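Local coordinates for EAL domain protein (Vibrio cholerae serotype O1, PDB 6IJ2) that degrades the cyclic dinucleotides c-di-GMP and cGAMP as a standalone EAL-type phosphodiesterase, at residues Ala221-Leu226 against Tyr237-Pro242; Pro32-Arg37 against Pro252-Ala257; Met182-Asn187 against Gln195-Asn200. The protein carries 1 engineered substitution. All coordinates share one frame; numbering follows the deposited sequence.

Contact 1. Residues Ala221-Leu226 against Tyr237-Pro242; sequences AEFAWL and YYFAKP. With nucleotides of chain B.
Phe223, on helix 220-229, points toward residues 237-239 and meets two aromatic side chains in different ways. Its side chain crosses that of Phe239 at about a right angle, and CD1 of Phe223 comes in at the edge of the Phe239 ring, near its plane, 3.9 Å from CZ of Phe239. Tyr238 touches farther back: CE2 of Tyr238 lies 4.1 Å from CB of Phe223, against the root of the side chain. With CG of Tyr238 anti to the backbone N (chi1 178°), CD2 of Tyr238 also sits over the centre of the Phe239 ring, on one of its faces. The three side chains thus form one apolar cluster, and the phenol oxygen of Tyr238 is hydrogen-bonded to Glu253.

Tyr237 belongs to the same turn but faces the ligand. The guanine of G1 of chain B covers one face of the Tyr237 ring, with C6 of G1 3.4 Å above the plane and over the ring centre. The backbone N of Tyr237 donates to O6 of G1 at 2.8 Å, and an N-H...O angle of 178° makes the bond practically straight. Helix 220-229 meets the interrupted part of strand 233-244; the beta-alpha-beta unit of 211-214, 220-229 and 233-244 belongs to the TIM-type barrel of EAL domains, and the break supplies part of the nucleotide pocket.

Contact 2. Residues Pro32-Arg37 against Pro252-Ala257; sequences PIVNCR and PEFSEA
A tight carbon-carbon approach marks this contact: CG1 of Val34 is 3.4 Å from CZ of Phe254, short of ordinary van der Waals spacing. It joins strand 27-35, the first strand of the EAL-type barrel and antiparallel to its neighbour 41-49, to the short, weakly bonded helix 252-255 close to the C terminus. Val34 and Phe254 approach from opposite directions, the valine presenting a single methyl to the far end of the ring. That methyl, CG1, stands anti to the backbone N of Val34. Chi1 of Phe254 is 122°, which sets its CB-CG bond almost over the CA-C bond, an eclipsed arrangement consistent with some strain.

Cys36 flanks the same ring. CA of Cys36 lies at the ring edge, near its plane, 4.1 Å from CE2 of Phe254. The sulfur makes an oblique sulfur-aromatic contact, with SG of Cys36 5.2 Å from the Phe254 centroid and 57° off the ring normal. Elsewhere the ring meets Phe239 edge-to-face, which brings the C-terminal helix into the aromatic cluster beside strand 233-244.

Beyond Val34 the strand ends in an Asx turn that bends the chain round Cys36: OD1 of Asn35 takes the N-H of Thr38 and also accepts from N of Arg37 at 2.9 Å, a bond in the carbonyl plane but bent at the hydrogen (133°).

Contact 3. Residues Met182-Asn187 against Gln195-Asn200; sequences MGLIRN and QSIMKN. With nucleotides of chain B.
At the rim of the EAL-type TIM barrel, the short helix 182-185 that follows strand 177-180 packs through Leu184 and Ile185 on helix 192-207, between the nucleotide pocket and the dimer interface. The packing is apolar and loosely spaced. CD1 of Leu184 meets CG2 of Ile197 at 4.2 Å, branch against branch, while CG2 of Ile185 faces the terminal methyl CE of Met198 at 4.3 Å. Met198 turns CE back nearly over its own CB (chi3 18°), a folded conformation that is unusual for methionine. Leu184 and Ile197 also pack on Ala171 of the second subunit.

The pocket side of the short helix is formed by Met182. With CG placed between the backbone N and the carbonyl carbon (chi1 67°) and the chain extended beyond it, the thioether reaches the guanine of G1 of chain B. SD of Met182 lies 3.7 Å from C2 of G1, on the base face opposite the one covered by Tyr237, and CE of Met182 is 3.6 Å from N2 of G1. N1 of G1 lies obliquely to the guanidinium of Arg186, without a hydrogen bond; NH1 of Arg186 forms a salt bridge with OE2 of Glu222, and its NH2 donates to O of Gly216.

On the far side of helix 192-207, ND2 of Asn200 bonds OD2 of Asp207 of the second subunit and also donates to O of Ser196 at 2.7 Å, a bent bond tilted from the carbonyl plane, on the face opposite the helical donor, N of Asn200.

Overall arrangement
Near the N terminus, residues 32-37 supply the first half of contact 2, whose partner 252-257 comes only at the chain's end; this long loop encloses both other contacts. Within it, contact 3 closes first, bridging the short 182-185 helix and helix 192-207, and contact 1 follows in series, linking helix 220-229 to strand 233-244. None cross. Contacts 1 and 2 touch through Tyr238 with Glu253, Phe223 with Cys36 and Phe254, and Ala240 with Pro32, beside the neighbouring last and first strands. Contacts 1 and 3 meet through Glu222, which also takes the backbone N of Asn187, and through Trp225 on Gln195. Contacts 2 and 3 do not touch. Contacts 1 and 3 both border the bound guanine.

Contact 1. Residues Ala221-Leu226 against Tyr237-Pro242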
loop_
_atom_site.group_PDB
_atom_site.type_symbol
_atom_site.label_atom_id
_atom_site.label_comp_id
_atom_site.label_asym_id
_atom_site.label_seq_id
_atom_site.Cartn_x
_atom_site.Cartn_y
_atom_site.Cartn_z
ATOM N N ALA A 221 21.303 -10.721 12.223
ATOM C CA ALA A 221 20.685 -11.733 11.371
ATOM C C ALA A 221 19.859 -11.096 10.262
ATOM O O ALA A 221 19.852 -11.588 9.124
ATOM C CB ALA A 221 19.815 -12.670 12.211
ATOM N N GLU A 222 19.132 -10.018 10.584
ATOM C CA GLU A 222 18.410 -9.267 9.560
ATOM C C GLU A 222 19.376 -8.677 8.542
ATOM O O GLU A 222 19.184 -8.819 7.329
ATOM C CB GLU A 222 17.583 -8.151 10.213
ATOM C CG GLU A 222 16.358 -8.643 10.979
ATOM C CD GLU A 222 15.791 -7.563 11.887
ATOM O OE1 GLU A 222 16.405 -6.484 11.958
ATOM O OE2 GLU A 222 14.745 -7.793 12.534
ATOM N N PHE A 223 20.421 -8.000 9.027
ATOM C CA PHE A 223 21.406 -7.379 8.142
ATOM C C PHE A 223 22.004 -8.404 7.192
ATOM O O PHE A 223 22.117 -8.158 5.983
ATOM C CB PHE A 223 22.504 -6.707 8.977
ATOM C CG PHE A 223 23.879 -6.753 8.349
ATOM C CD1 PHE A 223 24.262 -5.796 7.426
ATOM C CD2 PHE A 223 24.794 -7.735 8.701
ATOM C CE1 PHE A 223 25.537 -5.821 6.861
ATOM C CE2 PHE A 223 26.058 -7.765 8.140
ATOM C CZ PHE A 223 26.426 -6.811 7.214
ATOM N N ALA A 224 22.368 -9.577 7.719
ATOM C CA ALA A 224 23.092 -10.544 6.898
ATOM C C ALA A 224 22.186 -11.136 5.830
ATOM O O ALA A 224 22.630 -11.390 4.698
ATOM C CB ALA A 224 23.683 -11.653 7.774
ATOM N N TRP A 225 20.920 -11.378 6.171
ATOM C CA TRP A 225 19.980 -11.862 5.172
ATOM C C TRP A 225 19.793 -10.820 4.076
ATOM O O TRP A 225 19.853 -11.137 2.881
ATOM C CB TRP A 225 18.637 -12.235 5.831
ATOM C CG TRP A 225 17.804 -13.008 4.891
ATOM C CD1 TRP A 225 17.714 -14.380 4.803
ATOM C CD2 TRP A 225 16.976 -12.487 3.852
ATOM N NE1 TRP A 225 16.903 -14.723 3.775
ATOM C CE2 TRP A 225 16.424 -13.588 3.175
ATOM C CE3 TRP A 225 16.646 -11.194 3.427
ATOM C CZ2 TRP A 225 15.554 -13.445 2.094
ATOM C CZ3 TRP A 225 15.781 -11.051 2.349
ATOM C CH2 TRP A 225 15.246 -12.169 1.697
ATOM N N LEU A 226 19.592 -9.557 4.472
ATOM C CA LEU A 226 19.343 -8.493 3.501
ATOM C C LEU A 226 20.559 -8.258 2.611
ATOM O O LEU A 226 20.417 -8.030 1.403
ATOM C CB LEU A 226 18.960 -7.207 4.238
ATOM C CG LEU A 226 17.600 -7.303 4.934
ATOM C CD1 LEU A 226 17.499 -6.192 5.966
ATOM C CD2 LEU A 226 16.495 -7.211 3.894
ATOM N N TYR A 237 18.628 0.808 14.154
ATOM C CA TYR A 237 19.300 0.780 15.451
ATOM C C TYR A 237 20.506 -0.152 15.453
ATOM O O TYR A 237 21.465 0.085 16.194
ATOM C CB TYR A 237 18.320 0.353 16.544
ATOM C CG TYR A 237 17.248 1.373 16.890
ATOM C CD1 TYR A 237 17.285 2.671 16.380
ATOM C CD2 TYR A 237 16.210 1.039 17.740
ATOM C CE1 TYR A 237 16.305 3.598 16.705
ATOM C CE2 TYR A 237 15.220 1.952 18.067
ATOM C CZ TYR A 237 15.274 3.232 17.551
ATOM O OH TYR A 237 14.291 4.142 17.886
ATOM N N TYR A 238 20.473 -1.224 14.655
ATOM C CA TYR A 238 21.631 -2.111 14.597
ATOM C C TYR A 238 22.892 -1.353 14.206
ATOM O O TYR A 238 23.985 -1.676 14.685
ATOM C CB TYR A 238 21.387 -3.254 13.615
ATOM C CG TYR A 238 22.587 -4.164 13.481
ATOM C CD1 TYR A 238 23.020 -4.931 14.552
ATOM C CD2 TYR A 238 23.296 -4.241 12.287
ATOM C CE1 TYR A 238 24.133 -5.753 14.446
ATOM C CE2 TYR A 238 24.416 -5.066 12.168
ATOM C CZ TYR A 238 24.818 -5.822 13.251
ATOM O OH TYR A 238 25.916 -6.643 13.147
ATOM N N PHE A 239 22.758 -0.332 13.362
ATOM C CA PHE A 239 23.905 0.472 12.946
ATOM C C PHE A 239 24.145 1.647 13.888
ATOM O O PHE A 239 25.258 1.828 14.395
ATOM C CB PHE A 239 23.702 0.957 11.508
ATOM C CG PHE A 239 23.488 -0.161 10.537
ATOM C CD1 PHE A 239 24.559 -0.920 10.087
ATOM C CD2 PHE A 239 22.209 -0.490 10.108
ATOM C CE1 PHE A 239 24.360 -1.980 9.203
ATOM C CE2 PHE A 239 22.008 -1.547 9.228
ATOM C CZ PHE A 239 23.082 -2.289 8.773
ATOM N N ALA A 240 23.109 2.440 14.143
ATOM C CA ALA A 240 23.215 3.544 15.082
ATOM C C ALA A 240 21.845 4.156 15.270
ATOM O O ALA A 240 21.120 4.371 14.295
ATOM C CB ALA A 240 24.193 4.620 14.589
ATOM N N LYS A 241 21.509 4.443 16.524
ATOM C CA LYS A 241 20.344 5.245 16.830
ATOM C C LYS A 241 20.552 6.677 16.337
ATOM O O LYS A 241 21.687 7.111 16.139
ATOM C CB LYS A 241 20.090 5.249 18.336
ATOM C CG LYS A 241 19.966 3.869 18.972
ATOM C CD LYS A 241 19.910 4.001 20.489
ATOM C CE LYS A 241 20.038 2.660 21.189
ATOM N NZ LYS A 241 20.080 2.829 22.674
ATOM N N PRO A 242 19.467 7.427 16.137
ATOM C CA PRO A 242 19.598 8.858 15.830
ATOM C C PRO A 242 20.448 9.586 16.865
ATOM O O PRO A 242 20.409 9.287 18.058
ATOM C CB PRO A 242 18.149 9.353 15.852
ATOM C CG PRO A 242 17.340 8.113 15.460
ATOM C CD PRO A 242 18.055 6.984 16.149
ATOM O OP3 G B 1 10.164 5.975 8.230
ATOM P P G B 1 9.795 7.079 9.076
ATOM O OP1 G B 1 10.497 8.270 8.709
ATOM O OP2 G B 1 8.371 7.118 9.055
ATOM O "O5'" G B 1 10.235 6.583 10.502
ATOM C "C5'" G B 1 11.397 7.093 11.147
ATOM C "C4'" G B 1 11.387 6.702 12.606
ATOM O "O4'" G B 1 11.951 5.385 12.752
ATOM C "C3'" G B 1 12.182 7.603 13.558
ATOM O "O3'" G B 1 11.458 7.964 14.717
ATOM C "C2'" G B 1 13.352 6.723 13.973
ATOM O "O2'" G B 1 13.830 6.914 15.272
ATOM C "C1'" G B 1 12.724 5.342 13.910
ATOM N N9 G B 1 13.705 4.276 13.769
ATOM C C8 G B 1 14.887 4.328 13.076
ATOM N N7 G B 1 15.555 3.212 13.121
ATOM C C5 G B 1 14.761 2.370 13.880
ATOM C C6 G B 1 14.961 1.020 14.266
ATOM O O6 G B 1 15.908 0.288 14.018
ATOM N N1 G B 1 13.913 0.550 15.044
ATOM C C2 G B 1 12.809 1.281 15.393
ATOM N N2 G B 1 11.900 0.647 16.129
ATOM N N3 G B 1 12.603 2.532 15.028
ATOM C C4 G B 1 13.611 3.010 14.277
#

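Contact 2. Residues Pro32-Arg37 against Pro252-Ala257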
loop_
_atom_site.group_PDB
_atom_site.type_symbol
_atom_site.label_atom_id
_atom_site.label_comp_id
_atom_site.label_asym_id
_atom_site.label_seq_id
_atom_site.Cartn_x
_atom_site.Cartn_y
_atom_site.Cartn_z
ATOM N N PRO A 32 22.429 7.606 10.632
ATOM C CA PRO A 32 23.181 7.245 9.420
ATOM C C PRO A 32 22.510 6.161 8.583
ATOM O O PRO A 32 21.818 5.269 9.085
ATOM C CB PRO A 32 24.530 6.758 9.969
ATOM C CG PRO A 32 24.241 6.305 11.347
ATOM C CD PRO A 32 23.136 7.210 11.861
ATOM N N ILE A 33 22.713 6.282 7.274
ATOM C CA ILE A 33 22.384 5.264 6.287
ATOM C C ILE A 33 23.712 4.674 5.845
ATOM O O ILE A 33 24.605 5.421 5.442
ATOM C CB ILE A 33 21.625 5.879 5.099
ATOM C CG1 ILE A 33 20.298 6.485 5.577
ATOM C CG2 ILE A 33 21.391 4.852 3.988
ATOM C CD1 ILE A 33 19.648 7.418 4.548
ATOM N N VAL A 34 23.848 3.354 5.926
ATOM C CA VAL A 34 25.134 2.686 5.730
ATOM C C VAL A 34 25.089 1.940 4.411
ATOM O O VAL A 34 24.091 1.279 4.108
ATOM C CB VAL A 34 25.438 1.720 6.888
ATOM C CG1 VAL A 34 26.751 1.001 6.659
ATOM C CG2 VAL A 34 25.464 2.458 8.209
ATOM N N ASN A 35 26.153 2.068 3.610
ATOM C CA ASN A 35 26.359 1.175 2.474
ATOM C C ASN A 35 27.066 -0.068 2.998
ATOM O O ASN A 35 28.254 -0.010 3.338
ATOM C CB ASN A 35 27.182 1.856 1.383
ATOM C CG ASN A 35 27.323 0.999 0.155
ATOM O OD1 ASN A 35 27.683 -0.176 0.243
ATOM N ND2 ASN A 35 27.013 1.568 -0.996
ATOM N N CYS A 36 26.340 -1.189 3.070
ATOM C CA CYS A 36 26.853 -2.407 3.690
ATOM C C CYS A 36 27.900 -3.114 2.844
ATOM O O CYS A 36 28.604 -3.985 3.362
ATOM C CB CYS A 36 25.693 -3.358 3.994
ATOM S SG CYS A 36 24.661 -2.674 5.297
ATOM N N ARG A 37 28.022 -2.766 1.570
ATOM C CA ARG A 37 29.065 -3.360 0.749
ATOM C C ARG A 37 30.404 -2.656 0.967
ATOM O O ARG A 37 31.419 -3.308 1.219
ATOM C CB ARG A 37 28.667 -3.302 -0.720
ATOM C CG ARG A 37 29.397 -4.316 -1.573
ATOM C CD ARG A 37 29.190 -4.023 -3.035
ATOM N NE ARG A 37 30.020 -2.904 -3.447
ATOM C CZ ARG A 37 29.556 -1.724 -3.841
ATOM N NH1 ARG A 37 28.256 -1.498 -3.901
ATOM N NH2 ARG A 37 30.403 -0.775 -4.193
ATOM N N PRO A 252 30.857 -0.855 15.223
ATOM C CA PRO A 252 32.035 -1.577 14.712
ATOM C C PRO A 252 31.763 -3.042 14.409
ATOM O O PRO A 252 32.447 -3.620 13.555
ATOM C CB PRO A 252 33.062 -1.423 15.844
ATOM C CG PRO A 252 32.566 -0.275 16.676
ATOM C CD PRO A 252 31.075 -0.321 16.576
ATOM N N GLU A 253 30.789 -3.658 15.087
ATOM C CA GLU A 253 30.560 -5.094 14.932
ATOM C C GLU A 253 30.124 -5.438 13.514
ATOM O O GLU A 253 30.525 -6.473 12.967
ATOM C CB GLU A 253 29.516 -5.568 15.946
ATOM C CG GLU A 253 29.351 -7.087 16.044
ATOM C CD GLU A 253 28.213 -7.625 15.187
ATOM O OE1 GLU A 253 28.484 -8.417 14.262
ATOM O OE2 GLU A 253 27.047 -7.259 15.441
ATOM N N PHE A 254 29.296 -4.588 12.902
ATOM C CA PHE A 254 28.847 -4.851 11.540
ATOM C C PHE A 254 30.012 -4.836 10.558
ATOM O O PHE A 254 29.980 -5.547 9.545
ATOM C CB PHE A 254 27.778 -3.828 11.136
ATOM C CG PHE A 254 28.134 -3.028 9.916
ATOM C CD1 PHE A 254 28.850 -1.846 10.030
ATOM C CD2 PHE A 254 27.761 -3.461 8.655
ATOM C CE1 PHE A 254 29.186 -1.115 8.910
ATOM C CE2 PHE A 254 28.095 -2.738 7.534
ATOM C CZ PHE A 254 28.812 -1.563 7.657
ATOM N N SER A 255 31.052 -4.045 10.846
ATOM C CA SER A 255 32.181 -3.932 9.928
ATOM C C SER A 255 32.934 -5.250 9.806
ATOM O O SER A 255 33.411 -5.604 8.721
ATOM C CB SER A 255 33.127 -2.822 10.393
ATOM O OG SER A 255 32.428 -1.617 10.643
ATOM N N GLU A 256 33.051 -5.998 10.912
ATOM C CA GLU A 256 33.847 -7.213 10.937
ATOM C C GLU A 256 32.893 -8.396 11.023
ATOM O O GLU A 256 32.321 -8.797 9.992
ATOM C CB GLU A 256 34.863 -7.157 12.084
ATOM C CG GLU A 256 35.499 -5.786 12.282
ATOM C CD GLU A 256 36.267 -5.309 11.063
ATOM O OE1 GLU A 256 36.928 -6.142 10.407
ATOM O OE2 GLU A 256 36.204 -4.099 10.759
ATOM N N ALA A 257 32.688 -8.988 12.199
ATOM C CA ALA A 257 31.793 -10.134 12.383
ATOM C C ALA A 257 32.138 -11.297 11.456
ATOM O O ALA A 257 31.290 -12.143 11.165
ATOM C CB ALA A 257 30.344 -9.716 12.182
#

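Contact 3. Residues Met182-Asn187 against Gln195-Asn200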
loop_
_atom_site.group_PDB
_atom_site.type_symbol
_atom_site.label_atom_id
_atom_site.label_comp_id
_atom_site.label_asym_id
_atom_site.label_seq_id
_atom_site.Cartn_x
_atom_site.Cartn_y
_atom_site.Cartn_z
ATOM N N MET A 182 10.294 -1.047 8.113
ATOM C CA MET A 182 10.889 -2.058 8.980
ATOM C C MET A 182 9.962 -3.242 9.211
ATOM O O MET A 182 10.440 -4.344 9.511
ATOM C CB MET A 182 11.281 -1.454 10.324
ATOM C CG MET A 182 10.150 -0.998 11.190
ATOM S SD MET A 182 10.846 -0.378 12.735
ATOM C CE MET A 182 9.485 -0.747 13.826
ATOM N N GLY A 183 8.653 -3.042 9.077
ATOM C CA GLY A 183 7.732 -4.147 9.278
ATOM C C GLY A 183 7.977 -5.294 8.319
ATOM O O GLY A 183 7.790 -6.460 8.680
ATOM N N LEU A 184 8.387 -4.985 7.086
ATOM C CA LEU A 184 8.678 -6.026 6.106
ATOM C C LEU A 184 10.006 -6.722 6.343
ATOM O O LEU A 184 10.192 -7.847 5.872
ATOM C CB LEU A 184 8.694 -5.459 4.687
ATOM C CG LEU A 184 7.362 -5.018 4.086
ATOM C CD1 LEU A 184 7.587 -4.691 2.603
ATOM C CD2 LEU A 184 6.275 -6.083 4.284
ATOM N N ILE A 185 10.959 -6.080 7.019
ATOM C CA ILE A 185 12.239 -6.744 7.224
ATOM C C ILE A 185 12.392 -7.308 8.625
ATOM O O ILE A 185 13.341 -8.067 8.860
ATOM C CB ILE A 185 13.412 -5.809 6.877
ATOM C CG1 ILE A 185 13.444 -4.630 7.838
ATOM C CG2 ILE A 185 13.300 -5.366 5.418
ATOM C CD1 ILE A 185 14.471 -4.786 8.935
ATOM N N ARG A 186 11.468 -7.010 9.548
ATOM C CA ARG A 186 11.593 -7.508 10.915
ATOM C C ARG A 186 11.662 -9.032 10.924
ATOM O O ARG A 186 10.713 -9.717 10.507
ATOM C CB ARG A 186 10.418 -7.024 11.768
ATOM C CG ARG A 186 10.487 -7.422 13.246
ATOM C CD ARG A 186 11.688 -6.796 13.973
ATOM N NE ARG A 186 11.681 -5.333 13.898
ATOM C CZ ARG A 186 12.642 -4.585 13.354
ATOM N NH1 ARG A 186 13.738 -5.133 12.831
ATOM N NH2 ARG A 186 12.504 -3.266 13.332
ATOM N N ASN A 187 12.793 -9.556 11.399
ATOM C CA ASN A 187 13.030 -10.998 11.499
ATOM C C ASN A 187 12.906 -11.684 10.144
ATOM O O ASN A 187 12.433 -12.823 10.045
ATOM C CB ASN A 187 12.092 -11.640 12.523
ATOM C CG ASN A 187 12.377 -11.172 13.938
ATOM O OD1 ASN A 187 13.535 -11.036 14.334
ATOM N ND2 ASN A 187 11.323 -10.910 14.703
ATOM N N GLN A 195 10.536 -13.165 3.287
ATOM C CA GLN A 195 11.613 -13.462 2.346
ATOM C C GLN A 195 11.121 -13.418 0.905
ATOM O O GLN A 195 11.787 -12.852 0.033
ATOM C CB GLN A 195 12.209 -14.835 2.658
ATOM C CG GLN A 195 12.965 -14.854 3.982
ATOM C CD GLN A 195 13.380 -16.240 4.409
ATOM O OE1 GLN A 195 13.220 -17.207 3.668
ATOM N NE2 GLN A 195 13.893 -16.347 5.626
ATOM N N SER A 196 9.954 -14.004 0.635
ATOM C CA SER A 196 9.437 -13.984 -0.728
ATOM C C SER A 196 9.002 -12.587 -1.134
ATOM O O SER A 196 9.179 -12.196 -2.293
ATOM C CB SER A 196 8.266 -14.965 -0.889
ATOM O OG SER A 196 8.737 -16.304 -0.822
ATOM N N ILE A 197 8.410 -11.823 -0.205
ATOM C CA ILE A 197 8.045 -10.438 -0.515
ATOM C C ILE A 197 9.282 -9.643 -0.907
ATOM O O ILE A 197 9.290 -8.922 -1.912
ATOM C CB ILE A 197 7.318 -9.780 0.675
ATOM C CG1 ILE A 197 5.950 -10.414 0.891
ATOM C CG2 ILE A 197 7.137 -8.276 0.430
ATOM C CD1 ILE A 197 5.200 -9.825 2.084
ATOM N N MET A 198 10.352 -9.759 -0.118
ATOM C CA MET A 198 11.543 -8.968 -0.410
ATOM C C MET A 198 12.252 -9.459 -1.662
ATOM O O MET A 198 12.754 -8.644 -2.446
ATOM C CB MET A 198 12.489 -8.971 0.790
ATOM C CG MET A 198 13.787 -8.168 0.593
ATOM S SD MET A 198 13.565 -6.359 0.665
ATOM C CE MET A 198 11.997 -6.232 1.458
ATOM N N LYS A 199 12.314 -10.779 -1.879
ATOM C CA LYS A 199 12.991 -11.256 -3.082
ATOM C C LYS A 199 12.311 -10.718 -4.329
ATOM O O LYS A 199 12.976 -10.264 -5.267
ATOM C CB LYS A 199 13.023 -12.786 -3.125
ATOM C CG LYS A 199 13.605 -13.342 -4.437
ATOM C CD LYS A 199 13.277 -14.814 -4.644
ATOM C CE LYS A 199 13.839 -15.320 -5.969
ATOM N NZ LYS A 199 13.492 -16.748 -6.210
ATOM N N ASN A 200 10.985 -10.728 -4.345
ATOM C CA ASN A 200 10.271 -10.287 -5.530
ATOM C C ASN A 200 10.230 -8.765 -5.639
ATOM O O ASN A 200 10.303 -8.235 -6.752
ATOM C CB ASN A 200 8.871 -10.911 -5.533
ATOM C CG ASN A 200 8.931 -12.400 -5.796
ATOM O OD1 ASN A 200 9.286 -12.826 -6.897
ATOM N ND2 ASN A 200 8.616 -13.202 -4.783
ATOM O OP3 G B 1 10.164 5.975 8.230
ATOM P P G B 1 9.795 7.079 9.076
ATOM O OP1 G B 1 10.497 8.270 8.709
ATOM O OP2 G B 1 8.371 7.118 9.055
ATOM O "O5'" G B 1 10.235 6.583 10.502
ATOM C "C5'" G B 1 11.397 7.093 11.147
ATOM C "C4'" G B 1 11.387 6.702 12.606
ATOM O "O4'" G B 1 11.951 5.385 12.752
ATOM C "C3'" G B 1 12.182 7.603 13.558
ATOM O "O3'" G B 1 11.458 7.964 14.717
ATOM C "C2'" G B 1 13.352 6.723 13.973
ATOM O "O2'" G B 1 13.830 6.914 15.272
ATOM C "C1'" G B 1 12.724 5.342 13.910
ATOM N N9 G B 1 13.705 4.276 13.769
ATOM C C8 G B 1 14.887 4.328 13.076
ATOM N N7 G B 1 15.555 3.212 13.121
ATOM C C5 G B 1 14.761 2.370 13.880
ATOM C C6 G B 1 14.961 1.020 14.266
ATOM O O6 G B 1 15.908 0.288 14.018
ATOM N N1 G B 1 13.913 0.550 15.044
ATOM C C2 G B 1 12.809 1.281 15.393
ATOM N N2 G B 1 11.900 0.647 16.129
ATOM N N3 G B 1 12.603 2.532 15.028
ATOM C C4 G B 1 13.611 3.010 14.277
#